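SYE1 (Shewanella oneidensis, PDB 4AWT) binds FMN and probably acts as an NAD(P)H-dependent flavin oxidoreductase of the old yellow enzyme family. Local coordinates at residues T26-S31 with A69-I74; I54-T59 with I97-W102; A81-V86 with A173-I178. The protein carries 1 engineered substitution. All coordinates share one frame; numbering follows the deposited sequence. Where two conformers were deposited one is given.

All three contacts belong to one (beta/alpha)8 barrel and are mostly buried, but at different depths. Interaction 2 is the deepest. It pairs two neighbouring strands of the barrel, mainly by backbone hydrogen bonds, and meets FMN with an amide and a backbone N-H. Interaction 1 joins the loops that follow strands 20-22 and 53-60. It has two hydrogen bonds and small side chains, and it reaches the flavin through Thr26. Interaction 3 lies farther out, where helix 77-92 meets the turn before strand 177-181. Its packing is aromatic and apolar, with Arg84 exposed. Trp83 of interaction 3 also packs on Pro72 of interaction 1, and both bond to Thr59 of interaction 2.

Interaction 1 of 3, residues T26-S31 with A69-I74; sequences TRSRAS and AWTPGI. With FMN (flavin mononucleotide), chain B; BOG (octyl beta-D-glucopyranoside), chain D.
Ser28 and Ala30 each make a hydrogen bond to the loop 69-74. The hydroxyl of Ser28 gives its proton to the carbonyl of Ala69, with Ser28 OG and Ala69 O 2.8 Å apart. The donor lies almost in line with the C=O bond, at an angle of 172°. OG is anti to the carbonyl carbon of Ser28 (chi1 -67°), and this turns it to the Ala69 side. Thr71 CG2 lies beside this hydroxyl. The backbone N of Ala30 bonds to Trp70 O at 3.0 Å. Ser28 CA approaches Trp70 O at 3.3 Å. Trp70 O thus takes one hydrogen bond and one weaker CA-H contact.

The apolar contacts are small. Ala30 CB meets Pro72 CB at 4.0 Å. The methyl groups of the two threonines, Thr26 CG2 and Thr71 CG2, approach to 3.9 Å. The CB of Ala69 sits over the centre of the Trp70 ring, 3.6 Å above its plane. That ring leads away from the segment 26-31, and its NE1 bonds to Asp134.

The ligand contact belongs to Thr26. Thr26 OG1 donates to FMN O4 at 2.7 Å. This gives O4 one of its hydrogen bonds; Gly58 N gives another. CG2 of Thr26 is anti to the backbone N, and this leaves the methyl for Thr71 while the hydroxyl serves the flavin.

Both segments are loops of the flavin-binding barrel of this family. Thr71 OG1 bonds to Gln60 at the end of strand 53-60. Ser28 and Ala69 both pack on Phe132 of strand 130-133. Thr26 touches Trp102 of strand 96-102, and Pro72 lies against Trp83 of helix 77-92.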
# COMPACT_ATOMS: atom_id res chain seq x y z
N THR A 26 -1.77 4.63 6.31
CA THR A 26 -2.93 4.44 7.19
C THR A 26 -2.95 5.50 8.26
O THR A 26 -1.99 5.64 9.02
CB THR A 26 -2.83 3.05 7.85
OG1 THR A 26 -3.06 2.02 6.88
CG2 THR A 26 -3.81 2.84 8.97
N ARG A 27 -4.08 6.20 8.35
CA ARG A 27 -4.29 7.24 9.36
C ARG A 27 -5.45 6.90 10.30
O ARG A 27 -5.64 7.60 11.31
CB ARG A 27 -4.45 8.62 8.77
CG ARG A 27 -3.36 9.02 7.79
CD ARG A 27 -1.93 8.88 8.34
NE ARG A 27 -1.76 9.68 9.56
CZ ARG A 27 -1.57 10.99 9.58
NH1 ARG A 27 -1.37 11.66 8.47
NH2 ARG A 27 -1.54 11.63 10.75
N SER A 28 -6.25 5.90 9.97
CA SER A 28 -7.33 5.46 10.85
C SER A 28 -8.23 6.63 11.26
O SER A 28 -8.55 6.79 12.44
CB SER A 28 -6.80 4.65 12.01
OG SER A 28 -6.27 3.43 11.54
N ARG A 29 -8.67 7.39 10.27
CA ARG A 29 -9.53 8.56 10.45
C ARG A 29 -10.92 8.32 9.89
O ARG A 29 -11.72 9.27 9.85
CB ARG A 29 -8.92 9.82 9.81
CG ARG A 29 -7.54 10.26 10.31
CD ARG A 29 -7.58 10.51 11.77
NE ARG A 29 -6.64 11.57 12.28
CZ ARG A 29 -5.37 11.39 12.60
NH1 ARG A 29 -4.74 10.27 12.30
NH2 ARG A 29 -4.71 12.37 13.20
N ALA A 30 -11.26 7.13 9.39
CA ALA A 30 -12.52 6.96 8.70
C ALA A 30 -13.69 7.13 9.68
O ALA A 30 -13.65 6.77 10.83
CB ALA A 30 -12.58 5.58 8.07
N SER A 31 -14.77 7.70 9.12
CA SER A 31 -15.96 7.96 9.91
C SER A 31 -16.65 6.69 10.34
O SER A 31 -16.69 5.70 9.61
CB SER A 31 -16.94 8.82 9.10
OG SER A 31 -16.37 10.10 8.90
N ALA A 69 -8.29 -0.58 13.47
CA ALA A 69 -9.49 0.19 13.69
C ALA A 69 -9.54 1.40 12.76
O ALA A 69 -8.55 2.07 12.49
CB ALA A 69 -9.54 0.68 15.13
N TRP A 70 -10.75 1.69 12.30
CA TRP A 70 -11.10 2.98 11.69
C TRP A 70 -10.42 3.20 10.34
O TRP A 70 -10.30 4.35 9.90
CB TRP A 70 -10.87 4.19 12.60
CG TRP A 70 -11.30 3.96 14.03
CD1 TRP A 70 -12.55 3.52 14.45
CD2 TRP A 70 -10.50 4.13 15.19
NE1 TRP A 70 -12.55 3.44 15.81
CE2 TRP A 70 -11.30 3.79 16.30
CE3 TRP A 70 -9.19 4.52 15.38
CZ2 TRP A 70 -10.80 3.86 17.58
CZ3 TRP A 70 -8.68 4.59 16.65
CH2 TRP A 70 -9.48 4.25 17.74
N THR A 71 -9.98 2.15 9.65
CA THR A 71 -9.48 2.31 8.30
C THR A 71 -10.64 2.36 7.33
O THR A 71 -11.69 1.70 7.53
CB THR A 71 -8.46 1.22 7.93
OG1 THR A 71 -9.08 -0.08 7.94
CG2 THR A 71 -7.33 1.18 8.92
N PRO A 72 -10.54 3.15 6.26
CA PRO A 72 -11.65 3.30 5.34
C PRO A 72 -11.80 2.10 4.45
O PRO A 72 -10.81 1.58 3.94
CB PRO A 72 -11.22 4.52 4.48
CG PRO A 72 -9.69 4.43 4.51
CD PRO A 72 -9.38 3.99 5.93
N GLY A 73 -13.03 1.66 4.20
CA GLY A 73 -13.28 0.61 3.26
C GLY A 73 -13.55 1.12 1.86
O GLY A 73 -13.70 2.31 1.61
N ILE A 74 -13.68 0.15 0.92
CA ILE A 74 -13.99 0.46 -0.46
C ILE A 74 -15.01 -0.51 -1.02
O ILE A 74 -15.02 -0.79 -2.23
CB ILE A 74 -12.72 0.63 -1.31
CG1 ILE A 74 -12.96 1.36 -2.63
CG2 ILE A 74 -11.99 -0.69 -1.50
CD1 ILE A 74 -11.72 2.03 -3.17
N1 FMN B . 2.21 1.00 3.70
C2 FMN B . 1.24 0.48 2.95
O2 FMN B . 1.48 -0.19 1.91
N3 FMN B . -0.09 0.69 3.30
C4 FMN B . -0.48 1.41 4.41
O4 FMN B . -1.70 1.64 4.60
C4A FMN B . 0.55 1.85 5.25
N5 FMN B . 0.26 2.50 6.44
C5A FMN B . 1.30 3.29 7.02
C6 FMN B . 1.00 4.16 8.03
C7 FMN B . 2.00 4.99 8.62
C7M FMN B . 1.57 6.01 9.65
C8 FMN B . 3.28 4.85 8.19
C8M FMN B . 4.40 5.72 8.74
C9 FMN B . 3.60 3.95 7.15
C9A FMN B . 2.61 3.17 6.55
N10 FMN B . 2.91 2.31 5.47
C10 FMN B . 1.88 1.70 4.79
C1' FMN B . 4.29 2.24 4.96
C2' FMN B . 4.68 3.47 4.12
O2' FMN B . 3.98 3.47 2.88
C3' FMN B . 6.16 3.49 3.77
O3' FMN B . 6.52 2.42 2.91
C4' FMN B . 7.10 3.49 4.99
O4' FMN B . 6.68 4.40 5.99
C5' FMN B . 8.55 3.71 4.59
O5' FMN B . 8.74 5.00 3.98
P FMN B . 9.32 6.22 4.86
O1P FMN B . 8.25 6.56 5.87
O2P FMN B . 10.59 5.75 5.52
O3P FMN B . 9.52 7.31 3.84
C1 BOG D . 1.07 -0.18 11.16
O1 BOG D . 1.53 0.55 12.26
C2 BOG D . 0.07 0.58 10.35
O2 BOG D . -1.11 0.84 11.07
C3 BOG D . -0.36 -0.17 9.08
O3 BOG D . -1.11 0.66 8.24
C4 BOG D . 0.91 -0.54 8.30
O4 BOG D . 0.55 -1.29 7.19
C5 BOG D . 1.92 -1.28 9.17
O5 BOG D . 2.20 -0.43 10.27
C6 BOG D . 3.19 -1.60 8.42
O6 BOG D . 3.99 -2.35 9.32
C1' BOG D . 1.99 -0.23 13.33
C2' BOG D . 2.33 0.56 14.60
C3' BOG D . 3.17 1.78 14.36
C4' BOG D . 3.91 2.46 15.51
C5' BOG D . 3.39 3.90 15.61
C6' BOG D . 2.58 4.09 16.89
C7' BOG D . 2.04 5.53 16.96
C8' BOG D . 1.77 5.81 18.43

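Interaction 2 of 3, residues I54-T59 with I97-W102; sequences IVSEGT and IFAQLW. With FMN (flavin mononucleotide), chain B.
Ile54 and Ile97 pack across two parallel, adjacent strands of the (beta/alpha)8 barrel. Strands 53-60 and 96-102 flank helix 77-92 in a beta-alpha-beta unit. Ile54 CG2 meets Ile97 CD1 at 3.8 Å, and the two side chains cross obliquely. On the other face, Val55 CG1 lies against Gln100 CB.

The register changes along the pair. Val55 pairs with Phe98, but Thr59 pairs with Leu101, so the segment 54-59 carries one extra residue, a beta-bulge-like irregularity. Ser56 fits this place. Its OG stands between the backbone N and the carbonyl carbon (chi1 80°). Ser56 OG accepts the N-H of Gln100, with Gln100 N at 2.9 Å. The hydroxyl in turn donates to Glu57 O, from above that carbonyl plane. Ser56 OG thus takes a role that a backbone oxygen would have in a regular strand pair. The backbone O of Ser56 is buried without a partner. Beyond the irregularity, Thr59 N bonds to Gln100 O and Trp102 N to Thr59 O.

Gln100 reaches the flavin with an extended chain: CG is anti to the backbone N and CD continues outward (chi2 -172°). Its amide makes a two-bond grip. Gln100 OE1 accepts the N-H of FMN N3 at 2.9 Å, and Gln100 NE2 donates to FMN O2 at 2.8 Å. These two bonds hold the amide from turning over. Gln100 NE2 also bonds to Glu179 of strand 177-181.

Gly58 completes the grip. Gly58 N donates to FMN O4 across 3.0 Å, nearly straight at 165°. Trp102 CG is anti to its backbone N, which starts the ring toward Gly58; His181 stacks on this ring. Gly58 has no side chain, and this lets Trp102 CE3 come to 3.4 Å from Gly58 C.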
# COMPACT_ATOMS: atom_id res chain seq x y z
N ILE A 54 -0.32 10.31 -5.63
CA ILE A 54 -0.75 9.89 -4.32
C ILE A 54 -1.25 8.45 -4.41
O ILE A 54 -2.06 8.15 -5.30
CB ILE A 54 -1.85 10.79 -3.77
CG1 ILE A 54 -1.29 12.21 -3.52
CG2 ILE A 54 -2.45 10.20 -2.49
CD1 ILE A 54 -2.34 13.21 -3.12
N VAL A 55 -0.82 7.61 -3.49
CA VAL A 55 -1.42 6.30 -3.28
C VAL A 55 -2.15 6.38 -1.96
O VAL A 55 -1.56 6.75 -0.95
CB VAL A 55 -0.41 5.17 -3.31
CG1 VAL A 55 -1.17 3.84 -3.36
CG2 VAL A 55 0.55 5.27 -4.48
N SER A 56 -3.44 6.06 -1.96
CA SER A 56 -4.19 6.10 -0.73
C SER A 56 -3.62 5.14 0.29
O SER A 56 -3.03 4.12 -0.02
CB SER A 56 -5.66 5.75 -0.94
OG SER A 56 -5.89 4.34 -1.04
N GLU A 57 -3.90 5.46 1.57
CA GLU A 57 -3.82 4.48 2.61
C GLU A 57 -4.54 3.20 2.21
O GLU A 57 -5.51 3.21 1.45
CB GLU A 57 -4.41 5.03 3.91
CG GLU A 57 -5.92 5.38 3.84
CD GLU A 57 -6.19 6.51 4.82
OE1 GLU A 57 -6.16 6.31 6.05
OE2 GLU A 57 -6.45 7.64 4.33
N GLY A 58 -4.12 2.08 2.80
CA GLY A 58 -4.82 0.83 2.52
C GLY A 58 -6.29 0.98 2.80
O GLY A 58 -6.73 1.52 3.81
N THR A 59 -7.09 0.42 1.88
CA THR A 59 -8.54 0.49 2.00
C THR A 59 -9.07 -0.93 1.81
O THR A 59 -8.86 -1.59 0.79
CB THR A 59 -9.12 1.55 1.05
OG1 THR A 59 -10.52 1.67 1.25
CG2 THR A 59 -8.88 1.36 -0.41
N ILE A 97 -4.29 9.96 -8.31
CA ILE A 97 -4.43 9.22 -7.07
C ILE A 97 -4.89 7.79 -7.36
O ILE A 97 -5.85 7.56 -8.10
CB ILE A 97 -5.35 9.94 -6.09
CG1 ILE A 97 -5.43 9.18 -4.76
CG2 ILE A 97 -6.72 10.25 -6.65
CD1 ILE A 97 -6.08 9.95 -3.61
N PHE A 98 -4.17 6.84 -6.76
CA PHE A 98 -4.50 5.42 -6.83
C PHE A 98 -5.01 4.96 -5.48
O PHE A 98 -4.54 5.43 -4.45
CB PHE A 98 -3.30 4.58 -7.24
CG PHE A 98 -3.00 4.49 -8.72
CD1 PHE A 98 -3.18 5.56 -9.60
CD2 PHE A 98 -2.50 3.30 -9.25
CE1 PHE A 98 -2.88 5.43 -10.94
CE2 PHE A 98 -2.19 3.18 -10.60
CZ PHE A 98 -2.38 4.24 -11.44
N ALA A 99 -5.95 4.01 -5.48
CA ALA A 99 -6.46 3.41 -4.26
C ALA A 99 -5.67 2.15 -3.92
O ALA A 99 -5.58 1.26 -4.76
CB ALA A 99 -7.92 3.02 -4.40
N GLN A 100 -5.15 2.05 -2.70
CA GLN A 100 -4.44 0.84 -2.30
C GLN A 100 -5.43 -0.19 -1.77
O GLN A 100 -5.95 -0.08 -0.67
CB GLN A 100 -3.35 1.09 -1.27
CG GLN A 100 -2.58 -0.21 -1.06
CD GLN A 100 -1.61 -0.18 0.06
OE1 GLN A 100 -1.98 0.02 1.23
NE2 GLN A 100 -0.34 -0.43 -0.24
N LEU A 101 -5.70 -1.23 -2.58
CA LEU A 101 -6.66 -2.27 -2.19
C LEU A 101 -6.01 -3.22 -1.20
O LEU A 101 -4.95 -3.80 -1.49
CB LEU A 101 -7.13 -3.02 -3.42
CG LEU A 101 -7.70 -2.18 -4.55
CD1 LEU A 101 -8.21 -3.10 -5.66
CD2 LEU A 101 -8.80 -1.25 -4.07
N TRP A 102 -6.67 -3.40 -0.06
CA TRP A 102 -6.05 -4.06 1.09
C TRP A 102 -6.84 -5.31 1.52
O TRP A 102 -8.05 -5.25 1.74
CB TRP A 102 -5.99 -3.12 2.28
CG TRP A 102 -4.89 -3.35 3.26
CD1 TRP A 102 -3.85 -4.23 3.23
CD2 TRP A 102 -4.73 -2.57 4.44
NE1 TRP A 102 -3.04 -4.02 4.33
CE2 TRP A 102 -3.55 -3.00 5.06
CE3 TRP A 102 -5.46 -1.51 5.01
CZ2 TRP A 102 -3.08 -2.39 6.23
CZ3 TRP A 102 -4.96 -0.93 6.15
CH2 TRP A 102 -3.83 -1.36 6.74
N1 FMN B . 2.21 1.00 3.70
C2 FMN B . 1.24 0.48 2.95
O2 FMN B . 1.48 -0.19 1.91
N3 FMN B . -0.09 0.69 3.30
C4 FMN B . -0.48 1.41 4.41
O4 FMN B . -1.70 1.64 4.60
C4A FMN B . 0.55 1.85 5.25
N5 FMN B . 0.26 2.50 6.44
C5A FMN B . 1.30 3.29 7.02
C6 FMN B . 1.00 4.16 8.03
C7 FMN B . 2.00 4.99 8.62
C7M FMN B . 1.57 6.01 9.65
C8 FMN B . 3.28 4.85 8.19
C8M FMN B . 4.40 5.72 8.74
C9 FMN B . 3.60 3.95 7.15
C9A FMN B . 2.61 3.17 6.55
N10 FMN B . 2.91 2.31 5.47
C10 FMN B . 1.88 1.70 4.79
C1' FMN B . 4.29 2.24 4.96
C2' FMN B . 4.68 3.47 4.12
O2' FMN B . 3.98 3.47 2.88
C3' FMN B . 6.16 3.49 3.77
O3' FMN B . 6.52 2.42 2.91
C4' FMN B . 7.10 3.49 4.99
O4' FMN B . 6.68 4.40 5.99
C5' FMN B . 8.55 3.71 4.59
O5' FMN B . 8.74 5.00 3.98
P FMN B . 9.32 6.22 4.86
O1P FMN B . 8.25 6.56 5.87
O2P FMN B . 10.59 5.75 5.52
O3P FMN B . 9.52 7.31 3.84

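Interaction 3 of 3, residues A81-V86 with A173-I178; sequences AGWRIV and AGFDGI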
# COMPACT_ATOMS: atom_id res chain seq x y z
N ALA A 81 -18.57 6.72 -2.10
CA ALA A 81 -18.87 8.14 -2.15
C ALA A 81 -17.93 8.94 -1.30
O ALA A 81 -17.55 10.07 -1.67
CB ALA A 81 -20.32 8.32 -1.70
N GLY A 82 -17.54 8.43 -0.13
CA GLY A 82 -16.55 9.14 0.68
C GLY A 82 -15.25 9.27 -0.04
O GLY A 82 -14.59 10.33 -0.06
N TRP A 83 -14.82 8.20 -0.71
CA TRP A 83 -13.62 8.28 -1.53
C TRP A 83 -13.78 9.25 -2.69
O TRP A 83 -12.81 9.89 -3.06
CB TRP A 83 -13.16 6.91 -1.97
CG TRP A 83 -12.39 6.11 -1.00
CD1 TRP A 83 -12.64 4.83 -0.60
CD2 TRP A 83 -11.17 6.49 -0.34
NE1 TRP A 83 -11.68 4.38 0.25
CE2 TRP A 83 -10.75 5.39 0.43
CE3 TRP A 83 -10.37 7.64 -0.34
CZ2 TRP A 83 -9.59 5.42 1.20
CZ3 TRP A 83 -9.22 7.66 0.42
CH2 TRP A 83 -8.84 6.56 1.18
N ARG A 84 -14.97 9.35 -3.27
CA ARG A 84 -15.18 10.29 -4.36
C ARG A 84 -14.90 11.71 -3.90
O ARG A 84 -14.38 12.52 -4.67
CB ARG A 84 -16.63 10.17 -4.87
CG ARG A 84 -16.95 11.17 -5.99
CD ARG A 84 -16.18 10.88 -7.26
NE ARG A 84 -16.46 11.73 -8.40
CZ ARG A 84 -17.52 11.57 -9.18
NH1 ARG A 84 -18.40 10.61 -8.95
NH2 ARG A 84 -17.69 12.41 -10.19
N ILE A 85 -15.26 12.07 -2.68
CA ILE A 85 -14.95 13.44 -2.27
C ILE A 85 -13.45 13.63 -2.20
O ILE A 85 -12.94 14.68 -2.59
CB ILE A 85 -15.67 13.77 -0.97
CG1 ILE A 85 -17.19 13.65 -1.09
CG2 ILE A 85 -15.25 15.15 -0.46
CD1 ILE A 85 -17.81 13.65 0.28
N VAL A 86 -12.71 12.62 -1.73
CA VAL A 86 -11.24 12.68 -1.73
C VAL A 86 -10.72 12.85 -3.13
O VAL A 86 -9.85 13.71 -3.38
CB VAL A 86 -10.66 11.44 -1.05
CG1 VAL A 86 -9.14 11.44 -1.20
CG2 VAL A 86 -11.06 11.34 0.40
N ALA A 173 -15.35 5.53 -7.66
CA ALA A 173 -14.95 6.58 -6.73
C ALA A 173 -14.05 7.63 -7.37
O ALA A 173 -13.68 8.58 -6.68
CB ALA A 173 -14.27 6.01 -5.54
N GLY A 174 -13.69 7.47 -8.62
CA GLY A 174 -12.88 8.45 -9.33
C GLY A 174 -11.39 8.31 -9.16
O GLY A 174 -10.66 9.21 -9.55
N PHE A 175 -10.92 7.20 -8.60
CA PHE A 175 -9.48 6.98 -8.61
C PHE A 175 -8.97 6.80 -10.02
O PHE A 175 -9.67 6.30 -10.91
CB PHE A 175 -9.10 5.75 -7.76
CG PHE A 175 -9.26 5.96 -6.27
CD1 PHE A 175 -8.23 6.55 -5.55
CD2 PHE A 175 -10.37 5.56 -5.59
CE1 PHE A 175 -8.32 6.71 -4.18
CE2 PHE A 175 -10.46 5.70 -4.20
CZ PHE A 175 -9.42 6.27 -3.51
N ASP A 176 -7.69 7.15 -10.22
CA ASP A 176 -7.04 6.93 -11.48
C ASP A 176 -6.53 5.52 -11.68
O ASP A 176 -6.21 5.13 -12.81
CB ASP A 176 -5.87 7.94 -11.60
CG ASP A 176 -6.39 9.36 -11.55
OD1 ASP A 176 -7.12 9.73 -12.47
OD2 ASP A 176 -6.07 10.06 -10.56
N GLY A 177 -6.45 4.76 -10.64
CA GLY A 177 -5.95 3.40 -10.67
C GLY A 177 -6.01 2.81 -9.29
O GLY A 177 -6.49 3.45 -8.34
N ILE A 178 -5.51 1.58 -9.18
CA ILE A 178 -5.40 0.90 -7.91
C ILE A 178 -3.97 0.40 -7.72
O ILE A 178 -3.29 0.09 -8.69
CB ILE A 178 -6.43 -0.24 -7.74
CG1 ILE A 178 -6.19 -1.43 -8.66
CG2 ILE A 178 -7.82 0.33 -7.89
CD1 ILE A 178 -5.23 -2.49 -8.19
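Trp83 packs against Ala173 and Phe175 on the outer side of the (beta/alpha)8 barrel. Helix 77-92 meets the turn that leads from helix 153-172 into strand 177-181. Helix 153-172 ends in a Schellman motif, with Gly174 at positive phi.

Trp83 CB touches Ala173 CB at 3.8 Å and also lies near Phe175 CE2. CG is anti to the carbonyl carbon (chi1 -81°) and faces CE2 and CZ of Phe175. Next along the ring, Trp83 CD2 and CE3 each come to 3.6 Å from Phe175 CZ. This CZ stands over one face of the indole, toward its rim. The pair is an offset edge-to-face stack, with planes at 64° and Phe175 giving the edge. Farther out, Trp83 CZ3 is still 4.2 Å from Phe175 CZ. On the five-membered ring, NE1 donates to Thr59 OG1 of strand 53-60. An alanine at Trp83 would probably leave the Phe175 edge without its aromatic face and Thr59 OG1 without the indole donor.

The next residue, Arg84, runs over the carbonyl at the end of helix 153-172. Its guanidinium pairs with Glu88, while Arg84 CD passes 3.4 Å from Ala173 O. Ala173 O also receives a CA-H contact from Arg84 CA at 3.2 Å.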